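Local coordinates for protein FeeM (Uncultured bacterium, PDB 2G0B) that probably catalyses transfer of a long-chain acyl group to the amino group of tyrosine, giving N-acyl amino acids such as N-dodecanoyl-L-tyrosine, at residues I24-Y29 with Q99-D103; T51-F55 with S122-V127; S65-D69 with Y130-I136; D137-I143 with I173-V179. All coordinates share one frame. Numbering follows the deposited sequence.

Contact 1: residues I24-Y29 with Q99-D103. With NLT (N-dodecanoyl-L-tyrosine), chain I.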
# COMPACT_ATOMS: atom_id res chain seq x y z
N ILE A 24 0.20 -10.02 10.40
CA ILE A 24 -1.01 -9.88 9.63
C ILE A 24 -0.69 -10.13 8.16
O ILE A 24 -1.33 -10.96 7.53
CB ILE A 24 -1.66 -8.49 9.84
CG1 ILE A 24 -2.18 -8.38 11.26
CG2 ILE A 24 -2.83 -8.29 8.89
CD1 ILE A 24 -2.22 -6.99 11.77
N VAL A 25 0.38 -9.49 7.67
CA VAL A 25 0.81 -9.65 6.27
C VAL A 25 1.12 -11.10 5.95
O VAL A 25 0.70 -11.62 4.93
CB VAL A 25 2.01 -8.74 5.93
CG1 VAL A 25 2.42 -8.92 4.48
CG2 VAL A 25 1.67 -7.28 6.17
N ARG A 26 1.81 -11.76 6.87
CA ARG A 26 2.17 -13.16 6.71
C ARG A 26 0.95 -14.07 6.61
O ARG A 26 0.88 -14.93 5.74
CB ARG A 26 3.05 -13.61 7.86
CG ARG A 26 3.66 -14.97 7.67
CD ARG A 26 4.04 -15.62 8.96
NE ARG A 26 5.49 -15.72 9.09
CZ ARG A 26 6.13 -15.82 10.26
NH1 ARG A 26 5.45 -15.81 11.39
NH2 ARG A 26 7.47 -15.93 10.28
N THR A 27 -0.01 -13.88 7.51
CA THR A 27 -1.19 -14.73 7.58
C THR A 27 -2.12 -14.50 6.38
O THR A 27 -2.62 -15.45 5.78
CB THR A 27 -1.93 -14.49 8.90
OG1 THR A 27 -1.04 -14.79 9.98
CG2 THR A 27 -3.06 -15.49 9.10
N THR A 28 -2.28 -13.23 6.01
CA THR A 28 -3.11 -12.82 4.89
C THR A 28 -2.58 -13.38 3.57
O THR A 28 -3.35 -13.93 2.77
CB THR A 28 -3.21 -11.27 4.87
OG1 THR A 28 -4.30 -10.87 5.71
CG2 THR A 28 -3.61 -10.71 3.49
N TYR A 29 -1.26 -13.28 3.37
CA TYR A 29 -0.62 -13.72 2.12
C TYR A 29 -0.59 -15.24 1.99
O TYR A 29 -0.73 -15.77 0.90
CB TYR A 29 0.80 -13.14 2.01
CG TYR A 29 0.85 -11.66 1.62
CD1 TYR A 29 -0.21 -10.80 1.94
CD2 TYR A 29 1.95 -11.12 0.94
CE1 TYR A 29 -0.18 -9.47 1.60
CE2 TYR A 29 1.98 -9.76 0.59
CZ TYR A 29 0.90 -8.94 0.93
OH TYR A 29 0.88 -7.59 0.62
N GLN A 99 2.80 -3.74 1.26
CA GLN A 99 2.43 -4.56 2.44
C GLN A 99 1.08 -4.18 3.07
O GLN A 99 0.94 -4.11 4.30
CB GLN A 99 3.55 -4.59 3.50
CG GLN A 99 4.89 -5.15 3.02
CD GLN A 99 5.00 -6.67 3.15
OE1 GLN A 99 4.73 -7.40 2.20
NE2 GLN A 99 5.45 -7.13 4.31
N PHE A 100 0.10 -3.93 2.22
CA PHE A 100 -1.26 -3.67 2.65
C PHE A 100 -1.94 -5.00 2.97
O PHE A 100 -2.00 -5.90 2.13
CB PHE A 100 -2.02 -2.91 1.56
CG PHE A 100 -3.50 -2.79 1.82
CD1 PHE A 100 -3.97 -2.34 3.04
CD2 PHE A 100 -4.41 -3.09 0.83
CE1 PHE A 100 -5.31 -2.23 3.27
CE2 PHE A 100 -5.76 -2.98 1.06
CZ PHE A 100 -6.21 -2.55 2.27
N ALA A 101 -2.43 -5.12 4.20
CA ALA A 101 -3.06 -6.34 4.67
C ALA A 101 -4.04 -6.05 5.77
O ALA A 101 -3.81 -5.16 6.58
CB ALA A 101 -2.01 -7.35 5.14
N MET A 102 -5.15 -6.78 5.77
CA MET A 102 -6.17 -6.70 6.82
C MET A 102 -6.45 -8.11 7.27
O MET A 102 -6.49 -9.03 6.45
CB MET A 102 -7.47 -6.08 6.28
CG MET A 102 -7.32 -4.77 5.50
SD MET A 102 -7.72 -3.37 6.49
CE MET A 102 -9.47 -3.56 6.73
N ASP A 103 -6.66 -8.30 8.56
CA ASP A 103 -7.05 -9.61 9.10
C ASP A 103 -8.57 -9.65 9.26
O ASP A 103 -9.12 -9.01 10.16
CB ASP A 103 -6.35 -9.86 10.44
CG ASP A 103 -6.56 -11.29 10.97
OD1 ASP A 103 -7.15 -12.14 10.25
OD2 ASP A 103 -6.16 -11.65 12.09
N NLT I . 0.69 -5.15 -3.03
C1 NLT I . -0.11 -4.44 -2.23
OL NLT I . -0.20 -4.63 -1.02
C2 NLT I . -0.94 -3.36 -2.91
C3 NLT I . -0.95 -2.04 -2.13
C4 NLT I . -2.18 -1.18 -2.49
C5 NLT I . -2.20 0.12 -1.69
C6 NLT I . -3.18 1.15 -2.25
C7 NLT I . -2.94 2.55 -1.68
C8 NLT I . -4.16 3.44 -1.86
C9 NLT I . -3.93 4.88 -1.35
C10 NLT I . -4.59 5.85 -2.33
C11 NLT I . -4.34 7.32 -2.02
C12 NLT I . -5.27 8.20 -2.86
CA NLT I . 1.49 -6.30 -2.61
CB NLT I . 2.24 -6.89 -3.80
CG NLT I . 1.41 -7.92 -4.53
CD2 NLT I . 0.95 -9.05 -3.87
CE2 NLT I . 0.19 -9.98 -4.55
CZ NLT I . -0.10 -9.80 -5.89
CE1 NLT I . 0.35 -8.66 -6.55
CD1 NLT I . 1.11 -7.72 -5.87
OH NLT I . -0.83 -10.70 -6.53
C NLT I . 2.52 -5.94 -1.58
O NLT I . 3.09 -4.83 -1.68
O2 NLT I . 2.78 -6.76 -0.66
O HOH W 1 -1.62 -6.75 -0.28
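The product site of the synthase is built here, where helix 24-29 crosses strand 99-102 and both present polar groups to N-dodecanoyl-L-tyrosine. The axes lie 7.4 Å apart at an angle of 75°, a close approach permitted by A101, whose small side chain points at the helix. A101 CB is 3.8 Å from V25 CG2 and 4.0 Å from I24 CG2, so branched aliphatics fill the space round a methyl group. T28 adds a weak hydrogen bond, OG1 to M102 O at 3.0 Å, while its CG2 stays among the apolar atoms, 4.1 Å from A101 CB.

The ligand end is polar. The hydroxyl of Y29 reaches the carboxylate in a very short hydrogen bond, OH to NLT O2 at 2.4 Å. Q99 N donates to the other carboxylate oxygen, NLT O, at 3.1 Å, and F100 N makes a weak bond of 3.3 Å to the amide oxygen NLT OL. Two successive amides can serve one ligand because Q99 leaves extended geometry (phi 55°, psi 42°). A water bridges Y29 OH (2.8 Å), F100 O (2.6 Å) and NLT OL (2.7 Å). An irregular strand whose backbone NH meets the acyl carbonyl, as F100 N does here, is characteristic of GNAT acyltransferases, whose clan includes FeeM.

Contact 2: residues T51-F55 with S122-V127. With NLT (N-dodecanoyl-L-tyrosine), chain I.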
# COMPACT_ATOMS: atom_id res chain seq x y z
N THR A 51 5.52 2.48 8.32
CA THR A 51 4.41 1.55 8.48
C THR A 51 3.25 2.17 9.26
O THR A 51 3.44 2.76 10.32
CB THR A 51 4.87 0.25 9.18
OG1 THR A 51 5.91 -0.38 8.41
CG2 THR A 51 3.76 -0.80 9.18
N PHE A 52 2.04 2.05 8.71
CA PHE A 52 0.84 2.49 9.39
C PHE A 52 0.08 1.27 9.89
O PHE A 52 0.28 0.15 9.40
CB PHE A 52 -0.05 3.30 8.44
CG PHE A 52 0.62 4.50 7.87
CD1 PHE A 52 0.76 5.66 8.62
CD2 PHE A 52 1.12 4.48 6.58
CE1 PHE A 52 1.39 6.78 8.09
CE2 PHE A 52 1.75 5.60 6.05
CZ PHE A 52 1.89 6.75 6.80
N GLY A 53 -0.79 1.47 10.88
CA GLY A 53 -1.57 0.40 11.44
C GLY A 53 -3.00 0.80 11.72
O GLY A 53 -3.32 1.98 11.83
N LEU A 54 -3.86 -0.20 11.83
CA LEU A 54 -5.27 0.01 12.06
C LEU A 54 -5.69 -0.86 13.21
O LEU A 54 -5.54 -2.08 13.15
CB LEU A 54 -6.06 -0.34 10.81
CG LEU A 54 -7.53 0.08 10.71
CD1 LEU A 54 -7.72 1.54 11.08
CD2 LEU A 54 -8.05 -0.19 9.33
N PHE A 55 -6.24 -0.23 14.24
CA PHE A 55 -6.55 -0.89 15.49
C PHE A 55 -8.04 -0.95 15.78
O PHE A 55 -8.74 0.07 15.74
CB PHE A 55 -5.86 -0.18 16.66
CG PHE A 55 -4.37 -0.24 16.59
CD1 PHE A 55 -3.66 0.73 15.90
CD2 PHE A 55 -3.68 -1.24 17.25
CE1 PHE A 55 -2.31 0.68 15.84
CE2 PHE A 55 -2.32 -1.28 17.20
CZ PHE A 55 -1.63 -0.33 16.50
N SER A 122 -9.26 4.81 6.34
CA SER A 122 -8.47 5.64 7.25
C SER A 122 -6.99 5.37 7.09
O SER A 122 -6.19 6.27 7.27
CB SER A 122 -8.91 5.46 8.70
OG SER A 122 -8.51 4.19 9.19
N LEU A 123 -6.63 4.14 6.72
CA LEU A 123 -5.24 3.82 6.38
C LEU A 123 -4.81 4.56 5.10
O LEU A 123 -3.68 5.03 5.01
CB LEU A 123 -5.05 2.31 6.19
CG LEU A 123 -4.82 1.43 7.42
CD1 LEU A 123 -4.77 -0.03 7.00
CD2 LEU A 123 -3.56 1.81 8.15
N PHE A 124 -5.73 4.65 4.13
CA PHE A 124 -5.45 5.32 2.86
C PHE A 124 -5.29 6.82 3.04
O PHE A 124 -4.41 7.43 2.43
CB PHE A 124 -6.56 5.05 1.84
CG PHE A 124 -6.61 3.63 1.35
CD1 PHE A 124 -7.75 3.14 0.73
CD2 PHE A 124 -5.52 2.78 1.49
CE1 PHE A 124 -7.82 1.84 0.27
CE2 PHE A 124 -5.58 1.46 1.02
CZ PHE A 124 -6.73 1.00 0.41
N THR A 125 -6.13 7.42 3.88
CA THR A 125 -6.02 8.86 4.19
C THR A 125 -4.65 9.19 4.76
O THR A 125 -4.05 10.22 4.43
CB THR A 125 -7.10 9.32 5.18
OG1 THR A 125 -8.36 8.72 4.88
CG2 THR A 125 -7.37 10.75 4.96
N MET A 126 -4.16 8.30 5.61
CA MET A 126 -2.85 8.45 6.20
C MET A 126 -1.74 8.38 5.14
O MET A 126 -0.80 9.16 5.20
CB MET A 126 -2.63 7.42 7.31
CG MET A 126 -3.43 7.73 8.57
SD MET A 126 -2.84 6.87 9.99
CE MET A 126 -1.85 8.09 10.70
N VAL A 127 -1.89 7.50 4.15
CA VAL A 127 -0.94 7.40 3.04
C VAL A 127 -1.00 8.66 2.17
O VAL A 127 0.04 9.24 1.83
CB VAL A 127 -1.19 6.14 2.15
CG1 VAL A 127 -0.31 6.16 0.90
CG2 VAL A 127 -0.95 4.87 2.93
N NLT I . 0.69 -5.15 -3.03
C1 NLT I . -0.11 -4.44 -2.23
OL NLT I . -0.20 -4.63 -1.02
C2 NLT I . -0.94 -3.36 -2.91
C3 NLT I . -0.95 -2.04 -2.13
C4 NLT I . -2.18 -1.18 -2.49
C5 NLT I . -2.20 0.12 -1.69
C6 NLT I . -3.18 1.15 -2.25
C7 NLT I . -2.94 2.55 -1.68
C8 NLT I . -4.16 3.44 -1.86
C9 NLT I . -3.93 4.88 -1.35
C10 NLT I . -4.59 5.85 -2.33
C11 NLT I . -4.34 7.32 -2.02
C12 NLT I . -5.27 8.20 -2.86
CA NLT I . 1.49 -6.30 -2.61
CB NLT I . 2.24 -6.89 -3.80
CG NLT I . 1.41 -7.92 -4.53
CD2 NLT I . 0.95 -9.05 -3.87
CE2 NLT I . 0.19 -9.98 -4.55
CZ NLT I . -0.10 -9.80 -5.89
CE1 NLT I . 0.35 -8.66 -6.55
CD1 NLT I . 1.11 -7.72 -5.87
OH NLT I . -0.83 -10.70 -6.53
C NLT I . 2.52 -5.94 -1.58
O NLT I . 3.09 -4.83 -1.68
O2 NLT I . 2.78 -6.76 -0.66
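F52, L123 and L54 bury the most surface where strand 51-55 runs beneath helix 122-127, the two directed nearly antiparallel (155°) with axes 8.8 Å apart. F52 gives up 97 Å². Its CB lies 3.8 Å from L123 CD2, and its flat ring reaches along the helix: M126 CB sits over the face, 4.3 Å from the ring centroid and 20° off the normal, a CH-pi contact. M126 SD, 4.0 Å from F52 CD1, adds an oblique Met-aromatic contact, and V127 CG2 lies 4.2 Å from F52 CE2. A broad aromatic suits this place because it can meet successive turns of a helix at once.

L123 bridges the strand. Its CD2 also lies 3.7 Å from G53 O, and its CG is 4.0 Å from L54 CB, so this flexible aliphatic spans three strand residues. L54 in turn brings CD1 to 3.3 Å from S122 OG at the margin. No hydrogen bond joins the segments; they meet through apolar, CH-pi and Met-aromatic contacts.

Strand 7-11 borders the site, with A9 touching L54, S122 and M126, while F52 also meets I66 of strand 59-68. Elsewhere on the helix, F124 packs against F100 of strand 94-102 and lays its ring on the ligand's acyl chain.

Contact 3: residues S65-D69 with Y130-I136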
# COMPACT_ATOMS: atom_id res chain seq x y z
N SER A 65 2.14 0.02 4.46
CA SER A 65 3.41 0.74 4.50
C SER A 65 3.67 1.52 3.21
O SER A 65 3.01 1.32 2.20
CB SER A 65 4.58 -0.21 4.78
OG SER A 65 4.34 -0.99 5.94
N ILE A 66 4.63 2.43 3.28
CA ILE A 66 5.05 3.21 2.13
C ILE A 66 6.58 3.30 2.10
O ILE A 66 7.20 3.60 3.12
CB ILE A 66 4.37 4.62 2.14
CG1 ILE A 66 5.07 5.57 1.18
CG2 ILE A 66 4.34 5.21 3.54
CD1 ILE A 66 4.12 6.56 0.53
N ILE A 67 7.18 2.98 0.95
CA ILE A 67 8.63 3.04 0.80
C ILE A 67 9.04 4.16 -0.14
O ILE A 67 8.60 4.21 -1.28
CB ILE A 67 9.17 1.70 0.29
CG1 ILE A 67 8.56 0.54 1.08
CG2 ILE A 67 10.72 1.68 0.35
CD1 ILE A 67 8.91 -0.81 0.54
N ASN A 68 9.88 5.06 0.34
CA ASN A 68 10.34 6.18 -0.46
C ASN A 68 11.50 5.81 -1.36
O ASN A 68 12.39 5.06 -0.96
CB ASN A 68 10.71 7.37 0.42
CG ASN A 68 9.55 8.29 0.66
OD1 ASN A 68 9.15 8.52 1.80
ND2 ASN A 68 8.98 8.81 -0.42
N ASP A 69 11.48 6.33 -2.59
CA ASP A 69 12.54 6.07 -3.55
C ASP A 69 13.89 6.60 -3.05
O ASP A 69 14.13 7.80 -3.02
CB ASP A 69 12.20 6.68 -4.91
CG ASP A 69 12.95 6.03 -6.06
OD1 ASP A 69 13.73 5.07 -5.83
OD2 ASP A 69 12.83 6.41 -7.25
N TYR A 130 0.48 11.74 4.00
CA TYR A 130 1.93 11.56 3.96
C TYR A 130 2.50 11.97 2.60
O TYR A 130 3.50 12.67 2.53
CB TYR A 130 2.30 10.10 4.27
CG TYR A 130 3.80 9.80 4.29
CD1 TYR A 130 4.57 10.10 5.40
CD2 TYR A 130 4.42 9.19 3.20
CE1 TYR A 130 5.92 9.82 5.44
CE2 TYR A 130 5.78 8.91 3.21
CZ TYR A 130 6.53 9.23 4.34
OH TYR A 130 7.89 8.95 4.37
N ALA A 131 1.83 11.56 1.52
CA ALA A 131 2.25 11.86 0.16
C ALA A 131 2.13 13.35 -0.19
O ALA A 131 2.87 13.86 -1.05
CB ALA A 131 1.47 11.04 -0.81
N LEU A 132 1.20 14.03 0.47
CA LEU A 132 1.00 15.46 0.27
C LEU A 132 1.94 16.29 1.13
O LEU A 132 2.17 17.46 0.85
CB LEU A 132 -0.44 15.84 0.54
CG LEU A 132 -1.46 15.52 -0.55
CD1 LEU A 132 -2.86 15.45 0.03
CD2 LEU A 132 -1.40 16.53 -1.68
N GLU A 133 2.47 15.68 2.18
CA GLU A 133 3.41 16.36 3.08
C GLU A 133 4.87 16.14 2.65
O GLU A 133 5.67 17.07 2.66
CB GLU A 133 3.19 15.93 4.52
CG GLU A 133 1.86 16.41 5.10
CD GLU A 133 1.87 16.54 6.63
OE1 GLU A 133 2.97 16.45 7.24
OE2 GLU A 133 0.77 16.73 7.22
N THR A 134 5.18 14.91 2.23
CA THR A 134 6.50 14.54 1.70
C THR A 134 6.76 15.16 0.31
O THR A 134 7.88 15.10 -0.21
CB THR A 134 6.63 12.97 1.64
OG1 THR A 134 6.15 12.40 2.85
CG2 THR A 134 8.08 12.52 1.64
N HIS A 135 5.72 15.75 -0.28
CA HIS A 135 5.75 16.33 -1.63
C HIS A 135 6.08 15.29 -2.68
O HIS A 135 6.83 15.55 -3.62
CB HIS A 135 6.70 17.53 -1.71
CG HIS A 135 6.40 18.61 -0.71
ND1 HIS A 135 5.14 19.12 -0.52
CD2 HIS A 135 7.21 19.27 0.16
CE1 HIS A 135 5.18 20.05 0.42
NE2 HIS A 135 6.42 20.16 0.84
N ILE A 136 5.50 14.10 -2.52
CA ILE A 136 5.67 13.00 -3.46
C ILE A 136 4.94 13.32 -4.76
O ILE A 136 3.84 13.89 -4.74
CB ILE A 136 5.12 11.68 -2.82
CG1 ILE A 136 6.12 11.14 -1.78
CG2 ILE A 136 4.82 10.61 -3.88
CD1 ILE A 136 5.50 10.21 -0.76
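Y130 opens the helical segment with its side chain directed at strand 65-68. The ring lies beside I66, whose CD1 comes within 3.8 Å of Y130 CD2, and the phenol donates a hydrogen bond from Y130 OH to N68 OD1, 2.9 Å long. Tyrosine suits a partly exposed border because its ring can pack on an aliphatic residue while its hydroxyl satisfies a polar one farther out. I66 and N68 alternate with I67 along the strand, so both face the helix while I67 points away.

Helix 121-133 covers one face of the sheet here, and it forms the connection of a beta-alpha-beta crossover: strand 94-102 precedes it, and strand 138-143, parallel to that strand and adjacent to it, follows. Farther along, T134 turns its OG1 back to Y130 O at 2.7 Å, using its hydroxyl within its own segment, while its methyl CG2 approaches N68 OD1 at 4.1 Å. H135 adopts positive phi (61°), which redirects the chain towards the sheet, and I136 N bonds to A131 O at 3.0 Å. I136 then plunges inward, its CD1 4.1 Å from I66 CD1 and 3.8 Å from N68 ND2, a branched aliphatic filling the space between strand and turn.

Contact 4: residues D137-I143 with I173-V179. With NLT (N-dodecanoyl-L-tyrosine), chain I.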
# COMPACT_ATOMS: atom_id res chain seq x y z
N ASP A 137 5.57 13.01 -5.88
CA ASP A 137 4.95 13.21 -7.19
C ASP A 137 4.06 12.02 -7.59
O ASP A 137 2.86 12.18 -7.81
CB ASP A 137 6.01 13.47 -8.27
CG ASP A 137 6.69 14.81 -8.10
OD1 ASP A 137 5.97 15.84 -8.01
OD2 ASP A 137 7.93 14.94 -8.04
N TYR A 138 4.65 10.83 -7.69
CA TYR A 138 3.91 9.64 -8.09
C TYR A 138 3.85 8.57 -7.01
O TYR A 138 4.88 8.12 -6.50
CB TYR A 138 4.45 9.07 -9.39
CG TYR A 138 4.08 9.89 -10.60
CD1 TYR A 138 4.97 10.79 -11.16
CD2 TYR A 138 2.82 9.76 -11.17
CE1 TYR A 138 4.61 11.55 -12.27
CE2 TYR A 138 2.46 10.51 -12.28
CZ TYR A 138 3.35 11.40 -12.82
OH TYR A 138 2.98 12.13 -13.92
N LEU A 139 2.63 8.17 -6.67
CA LEU A 139 2.39 7.09 -5.73
C LEU A 139 2.15 5.80 -6.51
O LEU A 139 1.15 5.67 -7.18
CB LEU A 139 1.17 7.43 -4.88
CG LEU A 139 1.16 7.09 -3.40
CD1 LEU A 139 2.50 7.34 -2.77
CD2 LEU A 139 0.11 7.92 -2.72
N CYS A 140 3.08 4.86 -6.42
CA CYS A 140 3.01 3.64 -7.22
C CYS A 140 2.49 2.41 -6.44
O CYS A 140 2.72 2.28 -5.24
CB CYS A 140 4.37 3.33 -7.81
SG CYS A 140 5.16 4.72 -8.63
N ILE A 141 1.77 1.53 -7.14
CA ILE A 141 1.25 0.30 -6.53
C ILE A 141 1.35 -0.89 -7.47
O ILE A 141 1.10 -0.76 -8.67
CB ILE A 141 -0.26 0.45 -6.05
CG1 ILE A 141 -1.15 1.03 -7.14
CG2 ILE A 141 -0.35 1.26 -4.76
CD1 ILE A 141 -2.62 0.89 -6.88
N SER A 142 1.73 -2.03 -6.93
CA SER A 142 1.64 -3.27 -7.70
C SER A 142 0.65 -4.16 -6.99
O SER A 142 0.85 -4.54 -5.84
CB SER A 142 3.01 -3.93 -7.84
OG SER A 142 3.57 -4.17 -6.57
N ILE A 143 -0.44 -4.45 -7.69
CA ILE A 143 -1.62 -5.04 -7.08
C ILE A 143 -2.06 -6.32 -7.78
O ILE A 143 -1.83 -6.50 -8.98
CB ILE A 143 -2.78 -4.02 -7.11
CG1 ILE A 143 -2.80 -3.28 -8.45
CG2 ILE A 143 -2.65 -3.04 -6.00
CD1 ILE A 143 -4.13 -3.26 -9.10
N ILE A 173 -0.37 -6.08 -11.78
CA ILE A 173 -0.26 -4.91 -12.66
C ILE A 173 0.25 -3.73 -11.87
O ILE A 173 0.03 -3.65 -10.66
CB ILE A 173 -1.62 -4.54 -13.38
CG1 ILE A 173 -2.74 -4.37 -12.40
CG2 ILE A 173 -2.05 -5.61 -14.33
CD1 ILE A 173 -3.80 -5.44 -12.59
N ALA A 174 0.93 -2.81 -12.54
CA ALA A 174 1.42 -1.60 -11.89
C ALA A 174 0.52 -0.43 -12.19
O ALA A 174 0.12 -0.23 -13.34
CB ALA A 174 2.83 -1.30 -12.33
N ARG A 175 0.16 0.31 -11.15
CA ARG A 175 -0.61 1.54 -11.27
C ARG A 175 0.06 2.66 -10.49
O ARG A 175 0.72 2.43 -9.49
CB ARG A 175 -2.06 1.35 -10.78
CG ARG A 175 -2.77 0.13 -11.33
CD ARG A 175 -4.28 0.15 -11.15
NE ARG A 175 -4.91 1.05 -12.10
CZ ARG A 175 -5.55 0.68 -13.19
NH1 ARG A 175 -5.65 -0.60 -13.50
NH2 ARG A 175 -6.09 1.59 -13.99
N ALA A 176 -0.11 3.89 -10.97
CA ALA A 176 0.46 5.05 -10.31
C ALA A 176 -0.54 6.18 -10.29
O ALA A 176 -1.46 6.22 -11.12
CB ALA A 176 1.72 5.47 -11.01
N LEU A 177 -0.38 7.09 -9.33
CA LEU A 177 -1.23 8.27 -9.22
C LEU A 177 -0.40 9.55 -9.03
O LEU A 177 0.51 9.60 -8.18
CB LEU A 177 -2.24 8.11 -8.07
CG LEU A 177 -2.90 9.37 -7.49
CD1 LEU A 177 -4.00 9.89 -8.40
CD2 LEU A 177 -3.43 9.09 -6.11
N TYR A 178 -0.70 10.58 -9.82
CA TYR A 178 -0.05 11.87 -9.67
C TYR A 178 -0.68 12.64 -8.50
O TYR A 178 -1.74 13.25 -8.64
CB TYR A 178 -0.14 12.69 -10.95
CG TYR A 178 0.72 13.94 -10.93
CD1 TYR A 178 2.09 13.86 -10.66
CD2 TYR A 178 0.17 15.19 -11.16
CE1 TYR A 178 2.88 15.00 -10.62
CE2 TYR A 178 0.96 16.34 -11.13
CZ TYR A 178 2.31 16.23 -10.86
OH TYR A 178 3.10 17.37 -10.84
N VAL A 179 0.00 12.61 -7.36
CA VAL A 179 -0.52 13.19 -6.11
C VAL A 179 -0.85 14.72 -6.14
O VAL A 179 -1.93 15.10 -5.69
CB VAL A 179 0.35 12.79 -4.86
CG1 VAL A 179 -0.25 13.34 -3.58
CG2 VAL A 179 0.47 11.28 -4.77
N NLT I . 0.69 -5.15 -3.03
C1 NLT I . -0.11 -4.44 -2.23
OL NLT I . -0.20 -4.63 -1.02
C2 NLT I . -0.94 -3.36 -2.91
C3 NLT I . -0.95 -2.04 -2.13
C4 NLT I . -2.18 -1.18 -2.49
C5 NLT I . -2.20 0.12 -1.69
C6 NLT I . -3.18 1.15 -2.25
C7 NLT I . -2.94 2.55 -1.68
C8 NLT I . -4.16 3.44 -1.86
C9 NLT I . -3.93 4.88 -1.35
C10 NLT I . -4.59 5.85 -2.33
C11 NLT I . -4.34 7.32 -2.02
C12 NLT I . -5.27 8.20 -2.86
CA NLT I . 1.49 -6.30 -2.61
CB NLT I . 2.24 -6.89 -3.80
CG NLT I . 1.41 -7.92 -4.53
CD2 NLT I . 0.95 -9.05 -3.87
CE2 NLT I . 0.19 -9.98 -4.55
CZ NLT I . -0.10 -9.80 -5.89
CE1 NLT I . 0.35 -8.66 -6.55
CD1 NLT I . 1.11 -7.72 -5.87
OH NLT I . -0.83 -10.70 -6.53
C NLT I . 2.52 -5.94 -1.58
O NLT I . 3.09 -4.83 -1.68
O2 NLT I . 2.78 -6.76 -0.66
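L139, I141, I143, I173 and L177 point to one face of this strand pair, joined by V179 at its end. I143 CD1 packs 3.7 Å from I173 CG1, and L139 CB lies 3.9 Å from V179 CG2. The same face receives the acyl chain: I143 CG2 is 3.5 Å from NLT C2 and L177 CD2 3.8 Å from NLT C12, so aliphatic residues suit it. On the other face, small C140 and A176 pair with CA atoms 4.2 Å apart, and the rings of Y138 and Y178 meet obliquely, Y138 CZ to Y178 CD1 3.5 Å.

The backbones pair antiparallel through seven hydrogen bonds, among them I141 N to R175 O at 2.7 Å. R175 lends its methylenes to the apolar face, while its guanidinium leads away to D148. S142 O, turned from the partner strand, accepts NLT N at 2.9 Å. The ligand's amide lies between strand 138-143 and its parallel neighbour 94-102, consistent with the cleft where GNAT enzymes bind the acyl donor.

Overall arrangement
All four contacts reach one mixed sheet but differ in chemistry. Contacts 2 and 4 are buried: the first joins helix to strand without a hydrogen bond, mainly through apolar side chains, the second strand to strand by backbone hydrogen bonds. Contacts 1 and 3 are partly buried, and each adds one side-chain hydrogen bond to apolar packing, a weak one in contact 1. Contacts 2 and 3 share helix 121-133 and neighbouring strands, meeting where F52 packs on I66 and Y130. Contact 4 continues that core, L139 touching I66, A131 and V127. Contacts 1 and 4, on opposite sides of the chain's centre, bind the ligand's polar head; contacts 2 and 4 line its acyl chain.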